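Local coordinates for putative cell adhesion protein (Bacteroides eggerthii, PDB 4GPV), which probably serves as a structural or adhesive subunit of a FimA-like pilus of a gut bacterium, at residues G253-S267 with F279-I293. Residues are numbered along the deposited sequence; the frame is centred on the assembly and turned at random.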
ATOM      1  N   GLY A 253      -4.674  -0.385  -2.882  1.00 17.87           N
ATOM      2  CA  GLY A 253      -5.605  -1.410  -3.340  1.00 16.72           C
ATOM      3  C   GLY A 253      -5.713  -1.473  -4.842  1.00 19.42           C
ATOM      4  O   GLY A 253      -5.659  -0.447  -5.510  1.00 18.72           O
ATOM      5  N   ASN A 254      -5.790  -2.668  -5.398  1.00 16.81           N
ATOM      6  CA  ASN A 254      -5.899  -2.821  -6.842  1.00 16.89           C
ATOM      7  C   ASN A 254      -6.525  -4.180  -7.155  1.00 19.73           C
ATOM      8  O   ASN A 254      -5.822  -5.183  -7.085  1.00 18.73           O
ATOM      9  CB  ASN A 254      -4.531  -2.679  -7.567  1.00 13.62           C
ATOM     10  CG  ASN A 254      -4.657  -2.695  -9.077  1.00 20.98           C
ATOM     11  OD1 ASN A 254      -5.760  -2.621  -9.663  1.00 22.92           O
ATOM     12  ND2 ASN A 254      -3.541  -2.838  -9.749  1.00 20.15           N
ATOM     13  N   ASP A 255      -7.798  -4.189  -7.589  1.00 19.77           N
ATOM     14  CA  ASP A 255      -8.516  -5.439  -7.944  1.00 21.06           C
ATOM     15  C   ASP A 255      -8.105  -5.948  -9.324  1.00 23.58           C
ATOM     16  O   ASP A 255      -8.518  -7.039  -9.751  1.00 23.51           O
ATOM     17  CB  ASP A 255     -10.058  -5.258  -7.853  1.00 23.54           C
ATOM     18  CG  ASP A 255     -10.661  -4.139  -8.702  1.00 30.66           C
ATOM     19  OD1 ASP A 255     -10.000  -3.696  -9.681  1.00 28.32           O
ATOM     20  OD2 ASP A 255     -11.815  -3.761  -8.438  1.00 33.13           O
ATOM     21  N   GLY A 256      -7.323  -5.137 -10.019  1.00 21.82           N
ATOM     22  CA  GLY A 256      -6.807  -5.461 -11.338  1.00 22.35           C
ATOM     23  C   GLY A 256      -7.825  -5.477 -12.452  1.00 26.75           C
ATOM     24  O   GLY A 256      -7.513  -5.996 -13.521  1.00 28.35           O
ATOM     25  N   THR A 257      -9.019  -4.873 -12.243  1.00 24.15           N
ATOM     26  CA  THR A 257     -10.043  -4.877 -13.289  1.00 26.79           C
ATOM     27  C   THR A 257      -9.650  -3.910 -14.423  1.00 31.86           C
ATOM     28  O   THR A 257     -10.176  -4.049 -15.540  1.00 33.82           O
ATOM     29  CB  THR A 257     -11.432  -4.639 -12.702  1.00 34.30           C
ATOM     30  OG1 THR A 257     -11.432  -3.409 -11.986  1.00 36.57           O
ATOM     31  CG2 THR A 257     -11.854  -5.764 -11.759  1.00 33.35           C
ATOM     32  N   THR A 258      -8.699  -2.979 -14.175  1.00 25.17           N
ATOM     33  CA  THR A 258      -8.132  -2.168 -15.264  1.00 24.97           C
ATOM     34  C   THR A 258      -6.769  -2.770 -15.606  1.00 27.46           C
ATOM     35  O   THR A 258      -6.512  -3.123 -16.746  1.00 28.26           O
ATOM     36  CB  THR A 258      -8.046  -0.679 -14.922  1.00 31.36           C
ATOM     37  OG1 THR A 258      -9.377  -0.169 -14.778  1.00 31.51           O
ATOM     38  CG2 THR A 258      -7.315   0.117 -16.008  1.00 32.99           C
ATOM     39  N   GLN A 259      -5.887  -2.875 -14.603  1.00 21.60           N
ATOM     40  CA  GLN A 259      -4.557  -3.460 -14.815  1.00 20.85           C
ATOM     41  C   GLN A 259      -4.096  -4.015 -13.508  1.00 22.80           C
ATOM     42  O   GLN A 259      -3.988  -3.227 -12.569  1.00 22.02           O
ATOM     43  CB  GLN A 259      -3.545  -2.413 -15.333  1.00 21.86           C
ATOM     44  CG  GLN A 259      -2.081  -2.920 -15.375  1.00 22.13           C
ATOM     45  CD  GLN A 259      -1.830  -4.149 -16.242  1.00 24.54           C
ATOM     46  OE1 GLN A 259      -2.220  -4.215 -17.408  1.00 24.22           O
ATOM     47  NE2 GLN A 259      -1.147  -5.159 -15.710  1.00 24.74           N
ATOM     48  N   PRO A 260      -3.750  -5.324 -13.400  1.00 20.25           N
ATOM     49  CA  PRO A 260      -3.275  -5.806 -12.096  1.00 18.77           C
ATOM     50  C   PRO A 260      -1.878  -5.336 -11.770  1.00 20.04           C
ATOM     51  O   PRO A 260      -1.075  -5.074 -12.652  1.00 18.85           O
ATOM     52  CB  PRO A 260      -3.257  -7.320 -12.267  1.00 20.85           C
ATOM     53  CG  PRO A 260      -3.094  -7.532 -13.750  1.00 25.80           C
ATOM     54  CD  PRO A 260      -3.878  -6.433 -14.366  1.00 22.81           C
ATOM     55  N   THR A 261      -1.588  -5.295 -10.478  1.00 16.64           N
ATOM     56  CA  THR A 261      -0.256  -5.000  -9.981  1.00 17.35           C
ATOM     57  C   THR A 261       0.612  -6.244 -10.244  1.00 17.46           C
ATOM     58  O   THR A 261       0.121  -7.384 -10.190  1.00 19.14           O
ATOM     59  CB  THR A 261      -0.337  -4.628  -8.491  1.00 17.75           C
ATOM     60  OG1 THR A 261      -1.082  -3.396  -8.359  1.00 17.90           O
ATOM     61  CG2 THR A 261       1.040  -4.439  -7.847  1.00 18.45           C
ATOM     62  N   ILE A 262       1.907  -6.027 -10.530  1.00 15.62           N
ATOM     63  CA  ILE A 262       2.842  -7.120 -10.830  1.00 15.33           C
ATOM     64  C   ILE A 262       4.123  -6.901 -10.032  1.00 19.22           C
ATOM     65  O   ILE A 262       4.690  -5.807 -10.071  1.00 19.66           O
ATOM     66  CB  ILE A 262       3.192  -7.211 -12.358  1.00 17.66           C
ATOM     67  CG1 ILE A 262       1.942  -7.223 -13.270  1.00 18.65           C
ATOM     68  CG2 ILE A 262       4.208  -8.391 -12.642  1.00 16.66           C
ATOM     69  CD1 ILE A 262       2.221  -7.025 -14.733  1.00 23.80           C
ATOM     70  N   LEU A 263       4.584  -7.928  -9.332  1.00 15.93           N
ATOM     71  CA  LEU A 263       5.893  -7.883  -8.663  1.00 17.37           C
ATOM     72  C   LEU A 263       6.853  -8.691  -9.513  1.00 21.05           C
ATOM     73  O   LEU A 263       6.495  -9.779  -9.936  1.00 18.52           O
ATOM     74  CB  LEU A 263       5.836  -8.443  -7.222  1.00 17.49           C
ATOM     75  CG  LEU A 263       7.203  -8.528  -6.490  1.00 20.41           C
ATOM     76  CD1 LEU A 263       7.762  -7.135  -6.164  1.00 22.19           C
ATOM     77  CD2 LEU A 263       7.070  -9.372  -5.238  1.00 21.52           C
ATOM     78  N   ALA A 264       8.057  -8.154  -9.822  1.00 18.67           N
ATOM     79  CA  ALA A 264       8.982  -8.936 -10.622  1.00 19.30           C
ATOM     80  C   ALA A 264      10.433  -8.683 -10.267  1.00 22.36           C
ATOM     81  O   ALA A 264      10.792  -7.624  -9.732  1.00 21.31           O
ATOM     82  CB  ALA A 264       8.800  -8.594 -12.109  1.00 20.12           C
ATOM     83  N   ILE A 265      11.260  -9.660 -10.612  1.00 19.16           N
ATOM     84  CA  ILE A 265      12.695  -9.479 -10.689  1.00 18.90           C
ATOM     85  C   ILE A 265      12.938  -9.084 -12.134  1.00 22.98           C
ATOM     86  O   ILE A 265      12.519  -9.823 -13.020  1.00 22.97           O
ATOM     87  CB  ILE A 265      13.521 -10.701 -10.272  1.00 22.42           C
ATOM     88  CG1 ILE A 265      13.254 -11.076  -8.808  1.00 22.14           C
ATOM     89  CG2 ILE A 265      15.041 -10.434 -10.547  1.00 24.78           C
ATOM     90  CD1 ILE A 265      13.679 -12.500  -8.470  1.00 26.97           C
ATOM     91  N   LYS A 266      13.570  -7.925 -12.383  1.00 19.85           N
ATOM     92  CA  LYS A 266      13.903  -7.491 -13.746  1.00 19.63           C
ATOM     93  C   LYS A 266      15.388  -7.768 -13.937  1.00 23.07           C
ATOM     94  O   LYS A 266      16.190  -7.383 -13.083  1.00 22.19           O
ATOM     95  CB  LYS A 266      13.568  -5.994 -13.932  1.00 22.61           C
ATOM     96  CG  LYS A 266      13.844  -5.507 -15.349  1.00 29.49           C
ATOM     97  CD  LYS A 266      15.207  -4.854 -15.475  1.00 30.11           C
ATOM     98  CE  LYS A 266      15.674  -4.865 -16.913  1.00 33.38           C
ATOM     99  NZ  LYS A 266      17.000  -4.198 -17.042  1.00 37.05           N
ATOM    100  N   SER A 267      15.754  -8.441 -15.039  1.00 20.65           N
ATOM    101  CA  SER A 267      17.140  -8.785 -15.279  1.00 21.35           C
ATOM    102  C   SER A 267      17.506  -8.472 -16.710  1.00 24.63           C
ATOM    103  O   SER A 267      16.631  -8.098 -17.505  1.00 23.91           O
ATOM    104  CB  SER A 267      17.350 -10.270 -14.985  1.00 25.87           C
ATOM    105  OG  SER A 267      16.857 -10.591 -13.695  1.00 27.36           O
ATOM    106  N   PHE A 279      12.147 -10.953 -17.245  1.00 19.94           N
ATOM    107  CA  PHE A 279      11.449 -10.807 -15.964  1.00 19.36           C
ATOM    108  C   PHE A 279      11.119 -12.138 -15.323  1.00 22.53           C
ATOM    109  O   PHE A 279      10.855 -13.111 -16.018  1.00 22.87           O
ATOM    110  CB  PHE A 279      10.126 -10.039 -16.187  1.00 20.79           C
ATOM    111  CG  PHE A 279      10.290  -8.653 -16.753  1.00 21.03           C
ATOM    112  CD1 PHE A 279      10.367  -8.448 -18.129  1.00 23.42           C
ATOM    113  CD2 PHE A 279      10.404  -7.555 -15.915  1.00 21.90           C
ATOM    114  CE1 PHE A 279      10.540  -7.163 -18.652  1.00 25.21           C
ATOM    115  CE2 PHE A 279      10.534  -6.267 -16.432  1.00 24.23           C
ATOM    116  CZ  PHE A 279      10.652  -6.081 -17.803  1.00 23.47           C
ATOM    117  N   TYR A 280      11.076 -12.158 -13.977  1.00 19.46           N
ATOM    118  CA  TYR A 280      10.600 -13.317 -13.216  1.00 20.86           C
ATOM    119  C   TYR A 280       9.419 -12.753 -12.430  1.00 24.85           C
ATOM    120  O   TYR A 280       9.615 -12.168 -11.368  1.00 23.03           O
ATOM    121  CB  TYR A 280      11.703 -13.901 -12.318  1.00 21.52           C
ATOM    122  CG  TYR A 280      12.956 -14.270 -13.075  1.00 21.36           C
ATOM    123  CD1 TYR A 280      13.107 -15.540 -13.632  1.00 22.42           C
ATOM    124  CD2 TYR A 280      14.020 -13.377 -13.179  1.00 21.97           C
ATOM    125  CE1 TYR A 280      14.302 -15.928 -14.233  1.00 22.39           C
ATOM    126  CE2 TYR A 280      15.210 -13.740 -13.826  1.00 22.90           C
ATOM    127  CZ  TYR A 280      15.344 -15.017 -14.354  1.00 25.55           C
ATOM    128  OH  TYR A 280      16.530 -15.378 -14.967  1.00 23.50           O
ATOM    129  N   PRO A 281       8.208 -12.758 -13.024  1.00 22.07           N
ATOM    130  CA  PRO A 281       7.107 -11.997 -12.418  1.00 20.76           C
ATOM    131  C   PRO A 281       6.013 -12.806 -11.712  1.00 24.32           C
ATOM    132  O   PRO A 281       5.884 -14.022 -11.905  1.00 22.09           O
ATOM    133  CB  PRO A 281       6.496 -11.335 -13.645  1.00 21.95           C
ATOM    134  CG  PRO A 281       6.711 -12.350 -14.758  1.00 27.81           C
ATOM    135  CD  PRO A 281       7.826 -13.262 -14.359  1.00 24.26           C
ATOM    136  N   ILE A 282       5.191 -12.078 -10.952  1.00 21.63           N
ATOM    137  CA  ILE A 282       3.979 -12.598 -10.343  1.00 22.59           C
ATOM    138  C   ILE A 282       2.882 -11.554 -10.509  1.00 22.84           C
ATOM    139  O   ILE A 282       3.047 -10.407 -10.087  1.00 20.48           O
ATOM    140  CB  ILE A 282       4.112 -13.110  -8.884  1.00 27.57           C
ATOM    141  CG1 ILE A 282       2.847 -13.931  -8.456  1.00 29.86           C
ATOM    142  CG2 ILE A 282       4.417 -12.020  -7.902  1.00 27.05           C
ATOM    143  CD1 ILE A 282       2.516 -15.285  -9.390  1.00 35.66           C
ATOM    144  N   LEU A 283       1.770 -11.954 -11.151  1.00 21.15           N
ATOM    145  CA  LEU A 283       0.616 -11.071 -11.357  1.00 21.62           C
ATOM    146  C   LEU A 283      -0.322 -11.215 -10.196  1.00 22.52           C
ATOM    147  O   LEU A 283      -0.673 -12.346  -9.855  1.00 19.87           O
ATOM    148  CB  LEU A 283      -0.137 -11.422 -12.663  1.00 23.27           C
ATOM    149  CG  LEU A 283       0.356 -10.801 -13.953  1.00 31.24           C
ATOM    150  CD1 LEU A 283       1.652 -11.397 -14.346  1.00 33.01           C
ATOM    151  CD2 LEU A 283      -0.629 -11.066 -15.055  1.00 37.57           C
ATOM    152  N   PHE A 284      -0.754 -10.090  -9.611  1.00 17.45           N
ATOM    153  CA  PHE A 284      -1.720 -10.091  -8.508  1.00 17.88           C
ATOM    154  C   PHE A 284      -3.124 -10.109  -9.110  1.00 19.98           C
ATOM    155  O   PHE A 284      -3.847  -9.088  -9.131  1.00 18.35           O
ATOM    156  CB  PHE A 284      -1.521  -8.907  -7.566  1.00 18.42           C
ATOM    157  CG  PHE A 284      -0.330  -9.139  -6.673  1.00 20.14           C
ATOM    158  CD1 PHE A 284      -0.453  -9.890  -5.506  1.00 24.80           C
ATOM    159  CD2 PHE A 284       0.929  -8.668  -7.032  1.00 21.61           C
ATOM    160  CE1 PHE A 284       0.659 -10.121  -4.684  1.00 26.33           C
ATOM    161  CE2 PHE A 284       2.042  -8.885  -6.195  1.00 25.52           C
ATOM    162  CZ  PHE A 284       1.896  -9.632  -5.048  1.00 24.61           C
ATOM    163  N   THR A 285      -3.473 -11.283  -9.634  1.00 19.16           N
ATOM    164  CA  THR A 285      -4.791 -11.610 -10.191  1.00 19.55           C
ATOM    165  C   THR A 285      -5.327 -12.848  -9.483  1.00 26.40           C
ATOM    166  O   THR A 285      -4.556 -13.644  -8.942  1.00 21.79           O
ATOM    167  CB  THR A 285      -4.696 -11.934 -11.707  1.00 27.55           C
ATOM    168  OG1 THR A 285      -3.854 -13.078 -11.901  1.00 26.37           O
ATOM    169  CG2 THR A 285      -4.224 -10.764 -12.531  1.00 29.18           C
ATOM    170  N   ASN A 286      -6.638 -13.073  -9.597  1.00 24.21           N
ATOM    171  CA  ASN A 286      -7.237 -14.291  -9.049  1.00 25.69           C
ATOM    172  C   ASN A 286      -6.714 -15.585  -9.691  1.00 29.24           C
ATOM    173  O   ASN A 286      -6.759 -16.611  -9.032  1.00 32.65           O
ATOM    174  CB  ASN A 286      -8.754 -14.232  -9.227  1.00 28.11           C
ATOM    175  CG  ASN A 286      -9.375 -13.328  -8.211  1.00 38.64           C
ATOM    176  OD1 ASN A 286      -8.809 -13.056  -7.141  1.00 36.62           O
ATOM    177  ND2 ASN A 286     -10.551 -12.823  -8.535  1.00 46.45           N
ATOM    178  N   THR A 287      -6.243 -15.555 -10.949  1.00 25.11           N
ATOM    179  CA  THR A 287      -5.779 -16.764 -11.643  1.00 27.57           C
ATOM    180  C   THR A 287      -4.270 -17.003 -11.512  1.00 33.81           C
ATOM    181  O   THR A 287      -3.850 -18.140 -11.697  1.00 34.88           O
ATOM    182  CB  THR A 287      -6.168 -16.753 -13.142  1.00 41.60           C
ATOM    183  OG1 THR A 287      -5.602 -15.604 -13.771  1.00 47.01           O
ATOM    184  CG2 THR A 287      -7.669 -16.771 -13.355  1.00 42.77           C
ATOM    185  N   ASP A 288      -3.454 -15.970 -11.193  1.00 28.32           N
ATOM    186  CA  ASP A 288      -1.997 -16.188 -11.091  1.00 28.33           C
ATOM    187  C   ASP A 288      -1.600 -16.287  -9.618  1.00 30.20           C
ATOM    188  O   ASP A 288      -1.440 -17.404  -9.115  1.00 30.79           O
ATOM    189  CB  ASP A 288      -1.195 -15.107 -11.848  1.00 30.63           C
ATOM    190  CG  ASP A 288       0.253 -15.476 -12.147  1.00 51.38           C
ATOM    191  OD1 ASP A 288       0.547 -16.688 -12.255  1.00 56.58           O
ATOM    192  OD2 ASP A 288       1.092 -14.541 -12.313  1.00 57.14           O
ATOM    193  N   ALA A 289      -1.493 -15.152  -8.919  1.00 25.69           N
ATOM    194  CA  ALA A 289      -1.163 -15.147  -7.489  1.00 23.20           C
ATOM    195  C   ALA A 289      -2.279 -15.728  -6.639  1.00 25.85           C
ATOM    196  O   ALA A 289      -2.007 -16.130  -5.509  1.00 25.01           O
ATOM    197  CB  ALA A 289      -0.890 -13.720  -7.031  1.00 23.46           C
ATOM    198  N   ARG A 290      -3.545 -15.737  -7.159  1.00 24.15           N
ATOM    199  CA  ARG A 290      -4.768 -16.158  -6.451  0.50 24.28           C
ATOM    200  C   ARG A 290      -5.108 -15.093  -5.391  1.00 24.67           C
ATOM    201  O   ARG A 290      -5.833 -15.343  -4.426  1.00 23.51           O
ATOM    202  CB  ARG A 290      -4.689 -17.588  -5.848  0.50 27.67           C
ATOM    203  CG  ARG A 290      -4.282 -18.682  -6.845  0.50 35.43           C
ATOM    204  CD  ARG A 290      -5.473 -19.313  -7.541  0.50 48.72           C
ATOM    205  NE  ARG A 290      -5.118 -19.825  -8.866  0.50 57.01           N
ATOM    206  CZ  ARG A 290      -5.987 -20.050  -9.848  0.50 65.72           C
ATOM    207  NH1 ARG A 290      -7.280 -19.800  -9.670  0.50 49.43           N
ATOM    208  NH2 ARG A 290      -5.571 -20.521 -11.016  0.50 49.81           N
ATOM    209  N   HIS A 291      -4.594 -13.873  -5.594  1.00 22.90           N
ATOM    210  CA  HIS A 291      -4.802 -12.702  -4.759  1.00 21.51           C
ATOM    211  C   HIS A 291      -4.694 -11.456  -5.563  1.00 23.69           C
ATOM    212  O   HIS A 291      -3.736 -11.298  -6.316  1.00 22.83           O
ATOM    213  CB  HIS A 291      -3.765 -12.566  -3.608  1.00 22.11           C
ATOM    214  CG  HIS A 291      -3.673 -13.731  -2.683  1.00 26.60           C
ATOM    215  ND1 HIS A 291      -4.456 -13.819  -1.562  1.00 29.07           N
ATOM    216  CD2 HIS A 291      -2.872 -14.818  -2.750  1.00 29.33           C
ATOM    217  CE1 HIS A 291      -4.113 -14.955  -0.977  1.00 28.78           C
ATOM    218  NE2 HIS A 291      -3.163 -15.587  -1.663  1.00 29.69           N
ATOM    219  N   THR A 292      -5.617 -10.518  -5.331  1.00 20.19           N
ATOM    220  CA  THR A 292      -5.471  -9.172  -5.856  1.00 19.95           C
ATOM    221  C   THR A 292      -4.960  -8.348  -4.666  1.00 21.78           C
ATOM    222  O   THR A 292      -4.736  -8.916  -3.585  1.00 23.22           O
ATOM    223  CB  THR A 292      -6.742  -8.646  -6.531  1.00 21.50           C
ATOM    224  OG1 THR A 292      -7.794  -8.642  -5.568  1.00 20.93           O
ATOM    225  CG2 THR A 292      -7.145  -9.482  -7.749  1.00 19.55           C
ATOM    226  N   ILE A 293      -4.754  -7.042  -4.817  1.00 16.64           N
ATOM    227  CA  ILE A 293      -4.196  -6.294  -3.689  1.00 15.87           C
ATOM    228  C   ILE A 293      -5.298  -5.591  -2.932  1.00 18.95           C
ATOM    229  O   ILE A 293      -6.031  -4.801  -3.509  1.00 18.81           O
ATOM    230  CB  ILE A 293      -3.125  -5.270  -4.167  1.00 18.80           C
ATOM    231  CG1 ILE A 293      -1.949  -5.938  -4.913  1.00 18.33           C
ATOM    232  CG2 ILE A 293      -2.656  -4.355  -3.036  1.00 19.08           C
ATOM    233  CD1 ILE A 293      -1.081  -6.930  -4.071  1.00 25.29           C
TER
HETATM  234  O   HOH W   1      -3.716  -6.347  -8.716  1.00 20.49           O
HETATM  235  O   HOH W   2       7.799 -12.378  -8.614  1.00 47.64           O
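The antiparallel beta hairpin of strands 262-271 and 274-283 brings Leu263 against Ile282 and Ile265 against Tyr280 as hydrogen-bonded pairs, the strand segments running almost exactly antiparallel. Leu263 N meets Ile282 O at 3.0 Å and Ile282 N returns to Leu263 O at 2.8 Å; Ile265 and Tyr280 exchange a similar pair. Next along, Phe284 N donates to Thr261 O (2.9 Å), and Phe284 centres an inverse gamma turn. That same Thr261 oxygen lies in the plane of the Phe284 ring at its edge, while Ile293 CD1 sits over one face, displaced toward the rim.

On one side of the hairpin, Leu263, Ile265, Tyr280 and Ile282 pack on strands 146-169 and 297-306, so the hairpin faces the other sheet of the beta sandwich in the FimA-like C-terminal domain. Ser267 OG, hydrogen-bonded to Asp180, approaches the Tyr280 ring edge in plane, 3.6 Å from CE2; Tyr280 OH itself bonds to Gly314 O. On the other side, Lys266 CG lies 3.6 Å from Phe279 CE2; the chain then bends at chi2 (-96°) and leads NZ away to a salt bridge with Asp181.

Beyond the hairpin a single bridge, Asn254 with Ile293, joins the flanking loops, its two backbone bonds near-straight at 167° and 161°. Asn254 ND2 donates to Thr261 OG1, which also bonds Phe187 O, and to Gln259 O, both close to its amide plane, and OD1 accepts Gly256 N in an Asx turn. One water, donating to Asn254 O and Phe284 O and accepting from Thr261 N, ties this bridge to the hairpin's end.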